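Local atomic coordinates of AxyAgu115A (Amphibacillus xylanus NBRC 15112, PDB entry 6NPS), a protein that is a family GH115 alpha-glucuronidase, a glycoside hydrolase that probably removes glucuronic acid side groups from arabinoglucuronoxylan. Residues S131-W142 with H200-L208. The protein carries 3 engineered substitutions. Residues are numbered along the deposited sequence; the frame is centred on the assembly and turned at random.
Sequences SEKLGVSPLVDW and HVFELLLRL
Arg207, on the last turn of helix 195-207, runs its extended chain past Pro138 and ends beneath Val140. Its CD lies 3.4 Å from Pro138 O, and Val140 CG1 sits over the centre of the guanidinium face, 3.6 Å from Arg207 CZ. In the guanidinium plane, NE and NH2 both grip one oxygen, Glu203 OE2, one helical turn back; the salt-bridge distance from Arg207 NE to Glu203 OE2 is 2.7 Å. NH1 turns the other way, to Asp42 of helix 30-47 in a salt bridge. Without the long arginine chain, as with an alanine here, the carboxylates of Glu203 and Asp42 would probably lose their shared cation and a gap would open under Val140 and beside Pro138. Pro138 also rests its CB on Leu208 CD2 at 3.6 Å. At the other end, Trp142, its CG swung anti to the backbone N (chi1 -176°), lays one indole face over Leu204, whose CD2 makes a CH-pi contact 4.0 Å from the centroid of the five-membered ring. The second methyl of Leu204, CD1, meets Leu139 CD2. Beside this apolar patch, His200 ND1 donates a nearly straight bond (166°) of 2.9 Å to the syn lone pair of Asp141 OD2, ring and carboxylate almost coplanar. A water bridges the same Asp141 oxygen to His200 O. The segment after helix 120-133 is thus fastened to helix 195-207, between neighbouring parallel strands 170-174 and 212-214 of the TIM-barrel-like domain, by apolar packing with a row of polar groups along one side, where arginine and histidine nitrogens probably ease the closeness of the Asp141 and Glu203 carboxylates.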
# COMPACT_ATOMS: atom_id res chain seq x y z
N SER A 131 -10.84 55.35 18.60
CA SER A 131 -9.79 54.36 18.82
C SER A 131 -9.04 54.03 17.53
O SER A 131 -7.79 53.99 17.50
CB SER A 131 -10.45 53.12 19.42
OG SER A 131 -9.55 52.44 20.26
N GLU A 132 -9.79 53.87 16.44
CA GLU A 132 -9.22 53.58 15.13
C GLU A 132 -8.33 54.72 14.61
O GLU A 132 -7.25 54.47 14.08
CB GLU A 132 -10.33 53.28 14.12
CG GLU A 132 -9.82 52.99 12.71
CD GLU A 132 -10.95 52.79 11.72
OE1 GLU A 132 -12.05 52.38 12.14
OE2 GLU A 132 -10.73 53.04 10.51
N LYS A 133 -8.78 55.97 14.77
CA LYS A 133 -7.98 57.12 14.36
C LYS A 133 -6.74 57.31 15.23
O LYS A 133 -5.75 57.88 14.76
CB LYS A 133 -8.85 58.36 14.38
CG LYS A 133 -9.55 58.44 13.08
CD LYS A 133 -10.51 59.55 12.97
CE LYS A 133 -10.68 59.80 11.49
NZ LYS A 133 -9.36 59.96 10.77
N LEU A 134 -6.76 56.84 16.46
CA LEU A 134 -5.55 56.84 17.26
C LEU A 134 -4.65 55.67 16.94
O LEU A 134 -3.61 55.54 17.59
CB LEU A 134 -5.86 56.80 18.74
CG LEU A 134 -6.65 58.04 19.19
CD1 LEU A 134 -7.03 57.90 20.64
CD2 LEU A 134 -5.77 59.22 18.97
N GLY A 135 -5.03 54.83 15.97
CA GLY A 135 -4.15 53.74 15.55
C GLY A 135 -4.33 52.45 16.32
O GLY A 135 -3.45 51.58 16.26
N VAL A 136 -5.42 52.30 17.05
CA VAL A 136 -5.60 51.13 17.90
C VAL A 136 -6.36 50.06 17.12
O VAL A 136 -7.43 50.31 16.56
CB VAL A 136 -6.33 51.52 19.19
CG1 VAL A 136 -6.60 50.28 20.07
CG2 VAL A 136 -5.51 52.57 19.92
N SER A 137 -5.79 48.87 17.09
CA SER A 137 -6.40 47.78 16.35
C SER A 137 -7.62 47.22 17.09
O SER A 137 -7.65 47.21 18.32
CB SER A 137 -5.37 46.66 16.15
OG SER A 137 -6.02 45.51 15.66
N PRO A 138 -8.62 46.72 16.36
CA PRO A 138 -9.72 45.97 17.00
C PRO A 138 -9.27 44.78 17.82
O PRO A 138 -10.05 44.25 18.62
CB PRO A 138 -10.57 45.49 15.81
CG PRO A 138 -10.17 46.33 14.67
CD PRO A 138 -8.78 46.83 14.89
N LEU A 139 -8.08 44.27 17.57
CA LEU A 139 -7.47 43.14 18.26
C LEU A 139 -6.57 43.56 19.40
O LEU A 139 -5.85 42.72 19.95
CB LEU A 139 -6.67 42.28 17.27
CG LEU A 139 -7.38 42.02 15.93
CD1 LEU A 139 -6.47 41.26 14.96
CD2 LEU A 139 -8.68 41.27 16.19
N VAL A 140 -6.61 44.85 19.78
CA VAL A 140 -5.76 45.36 20.87
C VAL A 140 -5.87 44.48 22.12
O VAL A 140 -4.86 44.10 22.73
CB VAL A 140 -6.09 46.84 21.17
CG1 VAL A 140 -7.57 47.03 21.51
CG2 VAL A 140 -5.19 47.36 22.28
N ASP A 141 -7.07 44.11 22.50
CA ASP A 141 -7.26 43.26 23.68
C ASP A 141 -7.22 41.78 23.34
O ASP A 141 -6.55 41.00 24.03
CB ASP A 141 -8.58 43.61 24.36
CG ASP A 141 -8.94 42.63 25.48
OD1 ASP A 141 -8.48 42.83 26.63
OD2 ASP A 141 -9.68 41.65 25.20
N TRP A 142 -7.90 41.38 22.26
CA TRP A 142 -8.03 39.97 21.91
C TRP A 142 -6.68 39.31 21.60
O TRP A 142 -6.43 38.18 22.03
CB TRP A 142 -8.99 39.80 20.73
CG TRP A 142 -9.17 38.36 20.47
CD1 TRP A 142 -8.60 37.60 19.49
CD2 TRP A 142 -9.95 37.46 21.27
NE1 TRP A 142 -8.99 36.29 19.62
CE2 TRP A 142 -9.82 36.18 20.70
CE3 TRP A 142 -10.76 37.63 22.39
CZ2 TRP A 142 -10.47 35.06 21.23
CZ3 TRP A 142 -11.42 36.52 22.92
CH2 TRP A 142 -11.24 35.24 22.34
N HIS A 200 -14.48 40.05 27.11
CA HIS A 200 -13.51 40.12 26.01
C HIS A 200 -14.12 39.73 24.65
O HIS A 200 -13.75 40.29 23.60
CB HIS A 200 -12.33 39.21 26.31
CG HIS A 200 -11.62 39.56 27.59
ND1 HIS A 200 -10.62 40.50 27.65
CD2 HIS A 200 -11.76 39.08 28.85
CE1 HIS A 200 -10.18 40.60 28.89
NE2 HIS A 200 -10.86 39.75 29.64
N VAL A 201 -14.99 38.72 24.65
CA VAL A 201 -15.71 38.34 23.43
C VAL A 201 -16.59 39.50 22.95
O VAL A 201 -16.62 39.82 21.76
CB VAL A 201 -16.56 37.08 23.71
CG1 VAL A 201 -17.48 36.76 22.53
CG2 VAL A 201 -15.67 35.92 24.01
N PHE A 202 -17.35 40.10 23.87
CA PHE A 202 -18.21 41.21 23.48
C PHE A 202 -17.38 42.36 22.91
O PHE A 202 -17.79 43.00 21.94
CB PHE A 202 -19.05 41.71 24.65
CG PHE A 202 -19.99 40.65 25.26
CD1 PHE A 202 -20.49 39.60 24.50
CD2 PHE A 202 -20.35 40.74 26.59
CE1 PHE A 202 -21.34 38.65 25.08
CE2 PHE A 202 -21.20 39.78 27.19
CZ PHE A 202 -21.71 38.75 26.42
N GLU A 203 -16.23 42.66 23.52
CA GLU A 203 -15.41 43.77 23.05
C GLU A 203 -14.89 43.50 21.64
O GLU A 203 -14.91 44.38 20.78
CB GLU A 203 -14.25 44.01 24.02
CG GLU A 203 -13.41 45.23 23.67
CD GLU A 203 -12.17 45.43 24.55
OE1 GLU A 203 -12.10 44.88 25.68
OE2 GLU A 203 -11.26 46.17 24.10
N LEU A 204 -14.41 42.27 21.40
CA LEU A 204 -13.91 41.92 20.08
C LEU A 204 -15.00 42.08 19.03
O LEU A 204 -14.77 42.65 17.96
CB LEU A 204 -13.38 40.49 20.08
CG LEU A 204 -13.03 39.93 18.71
CD1 LEU A 204 -11.81 40.65 18.04
CD2 LEU A 204 -12.75 38.43 18.80
N LEU A 205 -16.20 41.55 19.32
CA LEU A 205 -17.33 41.66 18.41
C LEU A 205 -17.64 43.11 18.05
O LEU A 205 -17.80 43.47 16.87
CB LEU A 205 -18.57 41.03 19.06
CG LEU A 205 -19.84 41.14 18.22
CD1 LEU A 205 -19.67 40.27 16.98
CD2 LEU A 205 -21.03 40.67 19.05
N LEU A 206 -17.77 43.96 19.07
CA LEU A 206 -18.14 45.35 18.82
C LEU A 206 -17.00 46.13 18.15
O LEU A 206 -17.26 47.03 17.34
CB LEU A 206 -18.54 46.02 20.13
CG LEU A 206 -19.85 45.56 20.80
CD1 LEU A 206 -19.95 46.10 22.21
CD2 LEU A 206 -21.06 46.08 19.95
N ARG A 207 -15.74 45.82 18.46
CA ARG A 207 -14.64 46.51 17.78
C ARG A 207 -14.62 46.16 16.30
O ARG A 207 -14.19 46.99 15.46
CB ARG A 207 -13.31 46.17 18.44
CG ARG A 207 -13.05 46.96 19.75
CD ARG A 207 -11.66 46.68 20.30
NE ARG A 207 -11.39 47.25 21.63
CZ ARG A 207 -10.83 48.45 21.84
NH1 ARG A 207 -10.50 49.24 20.81
NH2 ARG A 207 -10.57 48.86 23.09
N LEU A 208 -15.05 44.94 15.95
CA LEU A 208 -15.17 44.55 14.55
C LEU A 208 -16.48 45.02 13.93
O LEU A 208 -16.80 44.66 12.81
CB LEU A 208 -15.04 43.02 14.41
CG LEU A 208 -13.71 42.44 14.91
CD1 LEU A 208 -13.71 40.92 14.81
CD2 LEU A 208 -12.56 43.01 14.12
O HOH W 1 -11.32 41.72 23.06